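Long-range contacts in fusolin (Unidentified entomopoxvirus, PDB 4OW5), which forms the crystalline viral spindles that enhance entomopoxvirus virulence, and probably attacks chitin as a lytic polysaccharide monooxygenase: residues N40-V45 / D53-A58; Q60-Q65 / G106-M111; Y152-S157 / Q208-V213. One frame throughout, in Å; residues are numbered along the deposited sequence.

Interaction 1 of 3, residues N40-V45 / D53-A58. With EDO (1,2-ethanediol), chain E.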
ATOM      1  N   ASN A  40     -24.187  -3.062 -10.424  1.00 14.59           N
ATOM      2  CA  ASN A  40     -23.983  -2.523 -11.752  1.00 14.36           C
ATOM      3  C   ASN A  40     -24.798  -3.318 -12.770  1.00 18.40           C
ATOM      4  O   ASN A  40     -25.465  -2.733 -13.630  1.00 17.39           O
ATOM      5  CB  ASN A  40     -22.498  -2.533 -12.167  1.00 12.13           C
ATOM      6  CG  ASN A  40     -21.914  -1.153 -12.283  1.00 23.72           C
ATOM      7  OD1 ASN A  40     -22.305  -0.230 -11.571  1.00 20.00           O
ATOM      8  ND2 ASN A  40     -21.064  -0.934 -13.257  1.00 19.12           N
ATOM      9  N   VAL A  41     -24.770  -4.638 -12.655  1.00 12.18           N
ATOM     10  CA  VAL A  41     -25.521  -5.486 -13.590  1.00 11.41           C
ATOM     11  C   VAL A  41     -27.020  -5.316 -13.338  1.00 13.74           C
ATOM     12  O   VAL A  41     -27.773  -5.147 -14.286  1.00 14.32           O
ATOM     13  CB  VAL A  41     -25.084  -6.945 -13.498  1.00 14.53           C
ATOM     14  CG1 VAL A  41     -26.001  -7.827 -14.350  1.00 15.13           C
ATOM     15  CG2 VAL A  41     -23.627  -7.079 -13.942  1.00 14.22           C
ATOM     16  N   TYR A  42     -27.442  -5.357 -12.086  1.00 11.60           N
ATOM     17  CA  TYR A  42     -28.835  -5.129 -11.709  1.00 11.82           C
ATOM     18  C   TYR A  42     -29.333  -3.763 -12.280  1.00 15.75           C
ATOM     19  O   TYR A  42     -30.346  -3.716 -12.981  1.00 13.80           O
ATOM     20  CB  TYR A  42     -28.943  -5.153 -10.177  1.00 12.49           C
ATOM     21  CG  TYR A  42     -30.334  -4.959  -9.612  1.00 13.20           C
ATOM     22  CD1 TYR A  42     -30.727  -3.738  -9.091  1.00 16.10           C
ATOM     23  CD2 TYR A  42     -31.206  -6.029  -9.480  1.00 14.89           C
ATOM     24  CE1 TYR A  42     -31.995  -3.555  -8.545  1.00 19.74           C
ATOM     25  CE2 TYR A  42     -32.489  -5.862  -8.943  1.00 16.40           C
ATOM     26  CZ  TYR A  42     -32.882  -4.616  -8.486  1.00 25.19           C
ATOM     27  OH  TYR A  42     -34.133  -4.456  -7.946  1.00 26.48           O
ATOM     28  N   ASN A  43     -28.576  -2.697 -12.056  1.00 13.27           N
ATOM     29  CA  ASN A  43     -28.982  -1.368 -12.561  1.00 13.66           C
ATOM     30  C   ASN A  43     -28.921  -1.277 -14.095  1.00 17.95           C
ATOM     31  O   ASN A  43     -29.770  -0.598 -14.664  1.00 19.28           O
ATOM     32  CB  ASN A  43     -28.161  -0.255 -11.927  1.00 11.59           C
ATOM     33  CG  ASN A  43     -28.428  -0.093 -10.460  1.00 17.54           C
ATOM     34  OD1 ASN A  43     -29.461  -0.490  -9.960  1.00 19.40           O
ATOM     35  ND2 ASN A  43     -27.474   0.416  -9.721  1.00 20.85           N
ATOM     36  N   LYS A  44     -27.998  -1.987 -14.766  1.00 15.08           N
ATOM     37  CA  LYS A  44     -27.894  -2.003 -16.235  1.00 14.99           C
ATOM     38  C   LYS A  44     -29.165  -2.591 -16.872  1.00 21.46           C
ATOM     39  O   LYS A  44     -29.710  -2.022 -17.825  1.00 22.70           O
ATOM     40  CB  LYS A  44     -26.671  -2.792 -16.680  1.00 17.98           C
ATOM     41  CG  LYS A  44     -26.368  -2.723 -18.185  1.00 20.70           C
ATOM     42  CD  LYS A  44     -25.094  -3.557 -18.424  1.00 28.46           C
ATOM     43  CE  LYS A  44     -24.681  -3.678 -19.863  1.00 42.55           C
ATOM     44  NZ  LYS A  44     -23.352  -4.334 -19.965  1.00 55.29           N
ATOM     45  N   VAL A  45     -29.654  -3.700 -16.308  1.00 15.52           N
ATOM     46  CA  VAL A  45     -30.864  -4.353 -16.765  1.00 14.24           C
ATOM     47  C   VAL A  45     -32.071  -3.455 -16.518  1.00 17.49           C
ATOM     48  O   VAL A  45     -32.937  -3.384 -17.391  1.00 17.84           O
ATOM     49  CB  VAL A  45     -31.022  -5.768 -16.134  1.00 15.76           C
ATOM     50  CG1 VAL A  45     -32.356  -6.412 -16.513  1.00 15.08           C
ATOM     51  CG2 VAL A  45     -29.852  -6.667 -16.569  1.00 15.42           C
ATOM     52  N   ASP A  53     -37.110  -8.836 -11.420  1.00 18.37           N
ATOM     53  CA  ASP A  53     -36.701 -10.254 -11.526  1.00 17.62           C
ATOM     54  C   ASP A  53     -35.694 -10.481 -12.644  1.00 19.85           C
ATOM     55  O   ASP A  53     -34.775 -11.276 -12.470  1.00 18.40           O
ATOM     56  CB  ASP A  53     -37.885 -11.191 -11.739  1.00 18.82           C
ATOM     57  CG  ASP A  53     -38.760 -11.353 -10.516  1.00 29.45           C
ATOM     58  OD1 ASP A  53     -38.492 -10.684  -9.496  1.00 30.06           O
ATOM     59  OD2 ASP A  53     -39.721 -12.150 -10.572  1.00 31.82           O
ATOM     60  N   GLN A  54     -35.859  -9.823 -13.772  1.00 18.23           N
ATOM     61  CA  GLN A  54     -34.861  -9.932 -14.856  1.00 19.18           C
ATOM     62  C   GLN A  54     -33.501  -9.337 -14.397  1.00 20.05           C
ATOM     63  O   GLN A  54     -32.440  -9.912 -14.673  1.00 19.14           O
ATOM     64  CB  GLN A  54     -35.347  -9.218 -16.103  1.00 20.33           C
ATOM     65  CG  GLN A  54     -36.461  -9.990 -16.801  1.00 22.24           C
ATOM     66  CD  GLN A  54     -37.039  -9.194 -17.936  1.00 31.15           C
ATOM     67  OE1 GLN A  54     -37.479  -8.051 -17.767  1.00 23.48           O
ATOM     68  NE2 GLN A  54     -37.006  -9.740 -19.130  1.00 32.47           N
ATOM     69  N   ALA A  55     -33.555  -8.185 -13.712  1.00 14.54           N
ATOM     70  CA  ALA A  55     -32.359  -7.528 -13.182  1.00 14.27           C
ATOM     71  C   ALA A  55     -31.686  -8.382 -12.078  1.00 15.90           C
ATOM     72  O   ALA A  55     -30.461  -8.556 -12.128  1.00 14.25           O
ATOM     73  CB  ALA A  55     -32.690  -6.144 -12.655  1.00 14.66           C
ATOM     74  N   ALA A  56     -32.467  -8.925 -11.108  1.00 13.02           N
ATOM     75  CA  ALA A  56     -31.907  -9.785 -10.047  1.00 13.67           C
ATOM     76  C   ALA A  56     -31.392 -11.103 -10.651  1.00 15.99           C
ATOM     77  O   ALA A  56     -30.339 -11.578 -10.254  1.00 15.07           O
ATOM     78  CB  ALA A  56     -32.941 -10.079  -8.955  1.00 15.01           C
ATOM     79  N   SER A  57     -32.102 -11.667 -11.622  1.00 13.54           N
ATOM     80  CA  SER A  57     -31.652 -12.884 -12.283  1.00 12.85           C
ATOM     81  C   SER A  57     -30.306 -12.677 -12.990  1.00 13.55           C
ATOM     82  O   SER A  57     -29.441 -13.555 -12.942  1.00 11.55           O
ATOM     83  CB  SER A  57     -32.687 -13.375 -13.293  1.00 12.51           C
ATOM     84  OG  SER A  57     -32.207 -14.557 -13.908  1.00 21.43           O
ATOM     85  N   ALA A  58     -30.156 -11.544 -13.690  1.00 12.77           N
ATOM     86  CA  ALA A  58     -28.934 -11.244 -14.442  1.00 11.88           C
ATOM     87  C   ALA A  58     -27.754 -11.091 -13.502  1.00 15.02           C
ATOM     88  O   ALA A  58     -26.716 -11.715 -13.737  1.00 15.38           O
ATOM     89  CB  ALA A  58     -29.123  -9.988 -15.281  1.00 12.41           C
TER
HETATM   90  C1  EDO E 404     -29.457  -0.857  -6.542  1.00 36.95           C
HETATM   91  O1  EDO E 404     -30.438  -0.340  -7.428  1.00 37.32           O
HETATM   92  C2  EDO E 404     -28.635   0.288  -5.943  1.00 38.49           C
HETATM   93  O2  EDO E 404     -27.815   0.907  -6.934  1.00 40.16           O

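Interaction 2 of 3, residues Q60-Q65 / G106-M111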
ATOM      1  N   GLN A  60     -27.578 -12.152 -10.283  1.00 11.21           N
ATOM      2  CA  GLN A  60     -27.357 -13.397  -9.529  1.00 11.26           C
ATOM      3  C   GLN A  60     -26.694 -14.436 -10.422  1.00 13.51           C
ATOM      4  O   GLN A  60     -25.849 -15.179  -9.924  1.00 13.89           O
ATOM      5  CB  GLN A  60     -28.645 -13.955  -8.905  1.00 11.98           C
ATOM      6  CG  GLN A  60     -29.135 -13.066  -7.797  1.00 16.50           C
ATOM      7  CD  GLN A  60     -30.499 -13.402  -7.276  1.00 24.05           C
ATOM      8  OE1 GLN A  60     -31.166 -14.306  -7.756  1.00 15.86           O
ATOM      9  NE2 GLN A  60     -30.934 -12.652  -6.275  1.00 16.26           N
ATOM     10  N   TYR A  61     -27.011 -14.446 -11.731  1.00 11.46           N
ATOM     11  CA  TYR A  61     -26.382 -15.356 -12.697  1.00 12.08           C
ATOM     12  C   TYR A  61     -24.875 -15.099 -12.762  1.00 15.45           C
ATOM     13  O   TYR A  61     -24.078 -16.037 -12.848  1.00 14.65           O
ATOM     14  CB  TYR A  61     -27.008 -15.200 -14.086  1.00 11.91           C
ATOM     15  CG  TYR A  61     -26.387 -16.053 -15.166  1.00 12.52           C
ATOM     16  CD1 TYR A  61     -25.334 -15.573 -15.937  1.00 13.91           C
ATOM     17  CD2 TYR A  61     -26.958 -17.264 -15.536  1.00 13.52           C
ATOM     18  CE1 TYR A  61     -24.800 -16.321 -16.973  1.00 14.33           C
ATOM     19  CE2 TYR A  61     -26.422 -18.034 -16.568  1.00 14.82           C
ATOM     20  CZ  TYR A  61     -25.368 -17.540 -17.312  1.00 18.04           C
ATOM     21  OH  TYR A  61     -24.870 -18.266 -18.363  1.00 21.03           O
ATOM     22  N   MET A  62     -24.481 -13.835 -12.712  1.00 10.59           N
ATOM     23  CA  MET A  62     -23.053 -13.479 -12.714  1.00  9.79           C
ATOM     24  C   MET A  62     -22.318 -14.129 -11.506  1.00 14.00           C
ATOM     25  O   MET A  62     -21.200 -14.631 -11.652  1.00 15.28           O
ATOM     26  CB  MET A  62     -22.927 -11.945 -12.705  1.00 10.78           C
ATOM     27  CG  MET A  62     -21.548 -11.454 -12.438  1.00 12.32           C
ATOM     28  SD  MET A  62     -21.357  -9.641 -12.438  1.00 14.95           S
ATOM     29  CE  MET A  62     -22.595  -9.188 -11.346  1.00 13.17           C
ATOM     30  N   PHE A  63     -22.925 -14.113 -10.325  1.00 10.45           N
ATOM     31  CA  PHE A  63     -22.304 -14.714  -9.130  1.00 12.12           C
ATOM     32  C   PHE A  63     -22.373 -16.259  -9.110  1.00 15.29           C
ATOM     33  O   PHE A  63     -21.391 -16.937  -8.740  1.00 15.60           O
ATOM     34  CB  PHE A  63     -22.990 -14.182  -7.852  1.00 14.43           C
ATOM     35  CG  PHE A  63     -22.514 -12.850  -7.346  1.00 15.91           C
ATOM     36  CD1 PHE A  63     -22.406 -11.765  -8.191  1.00 22.09           C
ATOM     37  CD2 PHE A  63     -22.322 -12.640  -5.998  1.00 19.67           C
ATOM     38  CE1 PHE A  63     -21.989 -10.521  -7.707  1.00 22.61           C
ATOM     39  CE2 PHE A  63     -21.987 -11.389  -5.509  1.00 22.30           C
ATOM     40  CZ  PHE A  63     -21.763 -10.355  -6.371  1.00 20.48           C
ATOM     41  N   GLN A  64     -23.559 -16.802  -9.423  1.00 12.70           N
ATOM     42  CA  GLN A  64     -23.805 -18.248  -9.453  1.00 12.91           C
ATOM     43  C   GLN A  64     -22.921 -18.959 -10.438  1.00 15.11           C
ATOM     44  O   GLN A  64     -22.534 -20.098 -10.173  1.00 15.26           O
ATOM     45  CB  GLN A  64     -25.267 -18.534  -9.818  1.00 15.05           C
ATOM     46  CG  GLN A  64     -25.655 -20.036  -9.821  1.00 22.65           C
ATOM     47  CD  GLN A  64     -26.781 -20.409 -10.755  1.00 32.89           C
ATOM     48  OE1 GLN A  64     -26.852 -19.959 -11.901  1.00 27.33           O
ATOM     49  NE2 GLN A  64     -27.582 -21.384 -10.350  1.00 24.97           N
ATOM     50  N   GLN A  65     -22.596 -18.329 -11.582  1.00 11.80           N
ATOM     51  CA  GLN A  65     -21.784 -18.980 -12.628  1.00 11.67           C
ATOM     52  C   GLN A  65     -20.304 -18.734 -12.431  1.00 13.80           C
ATOM     53  O   GLN A  65     -19.590 -18.541 -13.409  1.00 13.17           O
ATOM     54  CB  GLN A  65     -22.232 -18.469 -14.009  1.00 13.00           C
ATOM     55  CG  GLN A  65     -23.659 -18.890 -14.362  1.00 24.63           C
ATOM     56  CD  GLN A  65     -23.760 -20.376 -14.598  1.00 44.35           C
ATOM     57  OE1 GLN A  65     -23.135 -20.939 -15.502  1.00 39.62           O
ATOM     58  NE2 GLN A  65     -24.429 -21.081 -13.720  1.00 38.51           N
ATOM     59  N   GLY A 106     -24.186 -14.733 -20.630  1.00 12.09           N
ATOM     60  CA  GLY A 106     -24.850 -13.700 -19.840  1.00 12.49           C
ATOM     61  C   GLY A 106     -24.044 -12.426 -19.793  1.00 15.64           C
ATOM     62  O   GLY A 106     -23.210 -12.192 -20.666  1.00 14.27           O
ATOM     63  N   ASP A 107     -24.247 -11.631 -18.737  1.00 13.35           N
ATOM     64  CA  ASP A 107     -23.506 -10.395 -18.492  1.00 12.43           C
ATOM     65  C   ASP A 107     -22.754 -10.536 -17.159  1.00 16.02           C
ATOM     66  O   ASP A 107     -23.381 -10.629 -16.102  1.00 15.90           O
ATOM     67  CB  ASP A 107     -24.423  -9.182 -18.482  1.00 13.91           C
ATOM     68  CG  ASP A 107     -23.679  -7.858 -18.378  1.00 22.97           C
ATOM     69  OD1 ASP A 107     -22.592  -7.826 -17.749  1.00 22.24           O
ATOM     70  OD2 ASP A 107     -24.176  -6.860 -18.918  1.00 22.29           O
ATOM     71  N   LYS A 108     -21.417 -10.563 -17.216  1.00 13.26           N
ATOM     72  CA  LYS A 108     -20.584 -10.678 -16.012  1.00 11.25           C
ATOM     73  C   LYS A 108     -19.711  -9.439 -15.848  1.00 11.20           C
ATOM     74  O   LYS A 108     -18.788  -9.446 -15.031  1.00 10.46           O
ATOM     75  CB  LYS A 108     -19.729 -11.942 -16.057  1.00 13.52           C
ATOM     76  CG  LYS A 108     -20.582 -13.227 -16.042  1.00 13.34           C
ATOM     77  CD  LYS A 108     -19.764 -14.390 -16.449  1.00 18.64           C
ATOM     78  CE  LYS A 108     -20.489 -15.708 -16.382  1.00 17.67           C
ATOM     79  NZ  LYS A 108     -20.504 -16.322 -17.732  1.00 15.85           N
ATOM     80  N   THR A 109     -20.046  -8.357 -16.552  1.00 10.42           N
ATOM     81  CA  THR A 109     -19.282  -7.104 -16.594  1.00  8.85           C
ATOM     82  C   THR A 109     -19.184  -6.353 -15.291  1.00 15.60           C
ATOM     83  O   THR A 109     -18.276  -5.530 -15.182  1.00 14.90           O
ATOM     84  CB  THR A 109     -19.767  -6.148 -17.666  1.00 18.85           C
ATOM     85  OG1 THR A 109     -21.122  -5.799 -17.412  1.00 16.70           O
ATOM     86  CG2 THR A 109     -19.602  -6.713 -19.036  1.00 17.36           C
ATOM     87  N   GLY A 110     -19.998  -6.671 -14.286  1.00 15.18           N
ATOM     88  CA  GLY A 110     -19.847  -6.068 -12.968  1.00 14.10           C
ATOM     89  C   GLY A 110     -18.494  -6.412 -12.374  1.00 15.78           C
ATOM     90  O   GLY A 110     -17.897  -5.608 -11.665  1.00 16.12           O
ATOM     91  N   MET A 111     -17.935  -7.580 -12.748  1.00 11.91           N
ATOM     92  CA  MET A 111     -16.636  -8.019 -12.239  1.00 10.37           C
ATOM     93  C   MET A 111     -15.473  -7.217 -12.823  1.00 12.96           C
ATOM     94  O   MET A 111     -14.364  -7.347 -12.308  1.00 13.30           O
ATOM     95  CB  MET A 111     -16.450  -9.535 -12.477  1.00 11.96           C
ATOM     96  CG  MET A 111     -17.452 -10.392 -11.658  1.00 15.78           C
ATOM     97  SD  MET A 111     -17.231 -10.164  -9.858  1.00 20.45           S
ATOM     98  CE  MET A 111     -18.767 -10.862  -9.218  1.00 20.67           C
TER
HETATM   99  O   HOH W   1     -22.169 -18.423 -18.006  1.00 12.14           O

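Interaction 3 of 3, residues Y152-S157 / Q208-V213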
ATOM      1  N   TYR A 152      -0.873 -14.854 -15.890  1.00 12.86           N
ATOM      2  CA  TYR A 152      -0.375 -13.516 -16.099  1.00 11.80           C
ATOM      3  C   TYR A 152      -0.395 -12.706 -14.834  1.00 13.13           C
ATOM      4  O   TYR A 152      -1.229 -12.941 -13.974  1.00 11.53           O
ATOM      5  CB  TYR A 152      -1.212 -12.772 -17.142  1.00 12.74           C
ATOM      6  CG  TYR A 152      -1.265 -13.448 -18.489  1.00 14.00           C
ATOM      7  CD1 TYR A 152      -0.450 -13.028 -19.530  1.00 17.30           C
ATOM      8  CD2 TYR A 152      -2.174 -14.468 -18.746  1.00 14.01           C
ATOM      9  CE1 TYR A 152      -0.504 -13.627 -20.779  1.00 18.03           C
ATOM     10  CE2 TYR A 152      -2.243 -15.074 -19.994  1.00 15.46           C
ATOM     11  CZ  TYR A 152      -1.382 -14.671 -21.003  1.00 23.25           C
ATOM     12  OH  TYR A 152      -1.416 -15.229 -22.248  1.00 25.67           O
ATOM     13  N   ILE A 153       0.478 -11.702 -14.753  1.00 11.57           N
ATOM     14  CA  ILE A 153       0.543 -10.746 -13.652  1.00 10.33           C
ATOM     15  C   ILE A 153       0.459  -9.343 -14.251  1.00 12.76           C
ATOM     16  O   ILE A 153       1.060  -9.067 -15.307  1.00 11.23           O
ATOM     17  CB  ILE A 153       1.788 -10.902 -12.732  1.00 14.08           C
ATOM     18  CG1 ILE A 153       1.675  -9.939 -11.525  1.00 13.66           C
ATOM     19  CG2 ILE A 153       3.107 -10.628 -13.493  1.00 16.87           C
ATOM     20  CD1 ILE A 153       2.673 -10.172 -10.460  1.00 13.71           C
ATOM     21  N   THR A 154      -0.278  -8.466 -13.587  1.00 11.30           N
ATOM     22  CA  THR A 154      -0.361  -7.090 -14.045  1.00 11.42           C
ATOM     23  C   THR A 154       1.025  -6.383 -13.964  1.00 12.60           C
ATOM     24  O   THR A 154       1.850  -6.686 -13.100  1.00 10.01           O
ATOM     25  CB  THR A 154      -1.408  -6.282 -13.300  1.00 12.50           C
ATOM     26  OG1 THR A 154      -1.288  -6.537 -11.900  1.00 11.00           O
ATOM     27  CG2 THR A 154      -2.826  -6.552 -13.804  1.00 11.46           C
ATOM     28  N   VAL A 155       1.237  -5.470 -14.890  1.00 13.17           N
ATOM     29  CA  VAL A 155       2.446  -4.633 -14.968  1.00 14.61           C
ATOM     30  C   VAL A 155       2.520  -3.779 -13.696  1.00 17.91           C
ATOM     31  O   VAL A 155       1.477  -3.473 -13.122  1.00 15.24           O
ATOM     32  CB  VAL A 155       2.532  -3.755 -16.240  1.00 17.18           C
ATOM     33  CG1 VAL A 155       2.603  -4.603 -17.514  1.00 17.04           C
ATOM     34  CG2 VAL A 155       1.393  -2.733 -16.320  1.00 17.00           C
ATOM     35  N   PRO A 156       3.710  -3.300 -13.288  1.00 17.65           N
ATOM     36  CA  PRO A 156       3.775  -2.493 -12.053  1.00 18.92           C
ATOM     37  C   PRO A 156       2.946  -1.201 -12.039  1.00 21.40           C
ATOM     38  O   PRO A 156       2.521  -0.802 -10.972  1.00 23.23           O
ATOM     39  CB  PRO A 156       5.266  -2.189 -11.902  1.00 21.49           C
ATOM     40  CG  PRO A 156       5.959  -3.237 -12.731  1.00 24.38           C
ATOM     41  CD  PRO A 156       5.053  -3.563 -13.848  1.00 19.23           C
ATOM     42  N   SER A 157       2.655  -0.587 -13.177  1.00 18.81           N
ATOM     43  CA  SER A 157       1.858   0.651 -13.175  1.00 19.87           C
ATOM     44  C   SER A 157       0.335   0.426 -13.020  1.00 21.16           C
ATOM     45  O   SER A 157      -0.412   1.404 -13.011  1.00 17.95           O
ATOM     46  CB  SER A 157       2.105   1.455 -14.440  1.00 24.52           C
ATOM     47  OG  SER A 157       1.506   0.833 -15.562  1.00 27.06           O
ATOM     48  N   GLN A 208      -1.130  -3.384  -4.779  1.00 13.59           N
ATOM     49  CA  GLN A 208      -2.114  -4.417  -5.015  1.00 13.54           C
ATOM     50  C   GLN A 208      -2.138  -4.714  -6.517  1.00 15.70           C
ATOM     51  O   GLN A 208      -2.050  -3.796  -7.329  1.00 14.77           O
ATOM     52  CB  GLN A 208      -3.478  -3.992  -4.489  1.00 14.30           C
ATOM     53  CG  GLN A 208      -4.515  -5.029  -4.741  1.00 11.06           C
ATOM     54  CD  GLN A 208      -5.789  -4.825  -3.995  1.00 14.61           C
ATOM     55  OE1 GLN A 208      -5.851  -4.153  -2.956  1.00 15.59           O
ATOM     56  NE2 GLN A 208      -6.843  -5.367  -4.531  1.00 11.93           N
ATOM     57  N   PHE A 209      -2.121  -5.990  -6.871  1.00 12.36           N
ATOM     58  CA  PHE A 209      -2.043  -6.419  -8.257  1.00 10.63           C
ATOM     59  C   PHE A 209      -3.061  -7.498  -8.560  1.00 11.81           C
ATOM     60  O   PHE A 209      -3.780  -7.971  -7.679  1.00 12.25           O
ATOM     61  CB  PHE A 209      -0.611  -6.906  -8.566  1.00 12.85           C
ATOM     62  CG  PHE A 209      -0.135  -8.089  -7.775  1.00 12.95           C
ATOM     63  CD1 PHE A 209       0.394  -7.927  -6.505  1.00 14.80           C
ATOM     64  CD2 PHE A 209      -0.198  -9.368  -8.305  1.00 14.71           C
ATOM     65  CE1 PHE A 209       0.911  -9.012  -5.810  1.00 15.14           C
ATOM     66  CE2 PHE A 209       0.245 -10.464  -7.581  1.00 15.99           C
ATOM     67  CZ  PHE A 209       0.839 -10.281  -6.356  1.00 14.77           C
ATOM     68  N   VAL A 210      -3.125  -7.868  -9.827  1.00  8.70           N
ATOM     69  CA  VAL A 210      -4.033  -8.871 -10.342  1.00  9.19           C
ATOM     70  C   VAL A 210      -3.222  -9.964 -11.004  1.00 13.95           C
ATOM     71  O   VAL A 210      -2.234  -9.697 -11.709  1.00 13.29           O
ATOM     72  CB  VAL A 210      -5.107  -8.251 -11.328  1.00 12.88           C
ATOM     73  CG1 VAL A 210      -5.802  -9.325 -12.184  1.00 13.65           C
ATOM     74  CG2 VAL A 210      -6.125  -7.434 -10.575  1.00 12.68           C
ATOM     75  N   LEU A 211      -3.629 -11.201 -10.733  1.00 10.66           N
ATOM     76  CA  LEU A 211      -3.146 -12.403 -11.406  1.00 10.90           C
ATOM     77  C   LEU A 211      -4.285 -12.835 -12.314  1.00 16.17           C
ATOM     78  O   LEU A 211      -5.438 -12.789 -11.882  1.00 15.17           O
ATOM     79  CB  LEU A 211      -2.741 -13.512 -10.418  1.00 11.12           C
ATOM     80  CG  LEU A 211      -1.520 -13.162  -9.556  1.00 15.50           C
ATOM     81  CD1 LEU A 211      -1.278 -14.151  -8.477  1.00 17.05           C
ATOM     82  CD2 LEU A 211      -0.282 -13.024 -10.393  1.00 15.21           C
ATOM     83  N   TYR A 212      -3.996 -13.068 -13.585  1.00 10.65           N
ATOM     84  CA  TYR A 212      -4.980 -13.490 -14.571  1.00 10.33           C
ATOM     85  C   TYR A 212      -4.673 -14.925 -14.997  1.00 13.98           C
ATOM     86  O   TYR A 212      -3.552 -15.214 -15.377  1.00 11.32           O
ATOM     87  CB  TYR A 212      -4.966 -12.558 -15.758  1.00  9.16           C
ATOM     88  CG  TYR A 212      -6.189 -12.619 -16.651  1.00 10.22           C
ATOM     89  CD1 TYR A 212      -7.474 -12.476 -16.124  1.00 13.08           C
ATOM     90  CD2 TYR A 212      -6.067 -12.822 -18.021  1.00 10.71           C
ATOM     91  CE1 TYR A 212      -8.592 -12.493 -16.941  1.00 17.32           C
ATOM     92  CE2 TYR A 212      -7.175 -12.783 -18.854  1.00 10.34           C
ATOM     93  CZ  TYR A 212      -8.438 -12.649 -18.311  1.00 14.68           C
ATOM     94  OH  TYR A 212      -9.503 -12.556 -19.157  1.00 12.04           O
ATOM     95  N   VAL A 213      -5.640 -15.815 -14.849  1.00 11.84           N
ATOM     96  CA  VAL A 213      -5.474 -17.244 -15.153  1.00 11.33           C
ATOM     97  C   VAL A 213      -6.432 -17.634 -16.263  1.00 16.17           C
ATOM     98  O   VAL A 213      -7.653 -17.414 -16.165  1.00 12.33           O
ATOM     99  CB  VAL A 213      -5.713 -18.129 -13.914  1.00 13.32           C
ATOM    100  CG1 VAL A 213      -5.588 -19.620 -14.259  1.00 13.57           C
ATOM    101  CG2 VAL A 213      -4.743 -17.781 -12.799  1.00 12.98           C
TER

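Interaction 1 of 3, residues N40-V45 / D53-A58
Tyr42 and Ala55 mark the nearest approach of the two backbones, their CA atoms 4.5 Å apart. The axes of segments 40-45 and 53-58 run nearly antiparallel at 148° and approach to 7.8 Å, forming a helical hairpin of the consecutive helices 32-47 and 52-64. Ala55 and Ala58 point at helix 32-47, and their single methyls are consistent with the close spacing. No hydrogen bond crosses the interface. The CB of Ala55 sits against the carbonyl oxygen of Tyr42, 3.4 Å away, and against CD2 of the same residue. With CG anti to the backbone N (chi1 -179°), the Tyr42 ring reaches over to the second helix, where the backbone of Ala56 lies at its edge. Val45 straddles the next turn: its CG1 lies 3.5 Å from the CA of Ala55, while CG2 packs on the CB of Ala58 at 3.6 Å. Val41 CG1 touches that methyl from the preceding turn. Asn43 ND2 bonds to Ile245 O of the second subunit. The same amide holds an ethanediol, probably from the crystallisation liquor: EDO O1 donates to Asn43 OD1 at 2.7 Å, and Asn43 ND2 to EDO O2 at 2.9 Å.

Interaction 2 of 3, residues Q60-Q65 / G106-M111
Met62 makes the largest contribution to the contact between the last turn of helix 52-64 and the loop 106-111. CG is anti to the backbone N (chi1 169°), and the chain runs out past Lys108; the two chains lie side by side and run opposite ways, with Met62 CG 3.8 Å from Lys108 CA. The sulphur then lies over the start of the 3-10 turn, 3.7 Å from Lys108 O and close to the backbone N of Gly110. Met111 adds to this patch: its CG approaches Met62 SD, and its chain, bent at chi2, brings CE to 3.6 Å from Phe63 CE1, the two side chains crossing at about a right angle. Gly106, which has a positive phi, stands with its CA 3.9 Å from Tyr61 CE1, and a CB on it would collide with that ring atom. Over the centre of one face of the ring lies Gln65 CG, while Gln65 CB touches Lys108 CE.

No direct hydrogen bond joins the segments. A water does so instead, lying 2.7 Å from Tyr61 OH and accepting from Lys108 NZ, also at 2.7 Å. That ammonium has further partners in Phe105 O and Glu68 O, and it makes a cation-pi contact with Tyr69.

Within the loop, Asp107 OD1 accepts from Thr109 N at 2.9 Å, forming an Asx turn, and also takes the Thr109 hydroxyl on its syn side, which should hold the carboxylate steady.

The Gln65 side chain is about 5 Å from that of His1, which with His144 binds copper or zinc in this protein, though no metal is bound to this chain here. Helix end and loop thus pack beside the histidine brace characteristic of lytic polysaccharide monooxygenases.

Interaction 3 of 3, residues Y152-S157 / Q208-V213
Tyr152 and Tyr212 form a hydrogen-bonded antiparallel pair, Tyr152 N donating to Tyr212 O and Tyr212 N to Tyr152 O, both at 2.8 Å, where strand 147-154 meets strand 209-217 in the fibronectin type III-like beta-sandwich. Their CB atoms touch on one face of the sheet, and both rings meet Trp167 edge-to-face. Tyr212 OH bonds to Leu92 O, whereas Tyr152 OH is taken by Glu150. Ile153 and Leu211, the adjacent non-hydrogen-bonded pair, occupy the other face. There Leu211 CD2 lies 3.8 Å from Ile153 CB, and Ile153 CD1 reaches Phe209 CD2 at 3.7 Å. Ile202 of strand 194-203 covers both Ile153 and Phe209, so this is the sandwich core.

Beyond Thr154 the close fit ends. Val155 and Pro156 point away from strand 209-217, and Pro156 and Ser157 are exposed to solvent. Gln208, just before strand 209-217, also points away and bonds instead to Trp117 O.

Thr154 is the last residue of strand 147-154 to pair with strand 209-217. Its N donates to Val210 O at 3.0 Å, and its OG1, set between the backbone N and the carbonyl carbon (chi1 45°), accepts from Val210 N at 3.1 Å, the N-H...O angle being 177°. The hydroxyl takes the place of Thr154 O, which instead bonds to Arg205, so the last N-H of the pairing remains satisfied as the strands part.

The three contacts come one after another along the chain, none nested in another. Interactions 1 and 2 are neighbours, with centres 10 Å apart, and both use helix 52-64. They meet directly: Lys44 NZ forms a salt bridge with Asp107 OD2, and Val41 CG2 packs on Met62 CE, so helix 32-47, helix 52-64 and loop 106-111 make one continuous unit. Interaction 3 belongs to the beta-sandwich instead, its centre 22 Å from that of interaction 2 and 29 Å from that of interaction 1. Interactions 2 and 3 stay about 8 Å apart at their nearest atoms. Within the helical unit, interaction 1 lies by the second subunit and interaction 2 by His1 of the metal site.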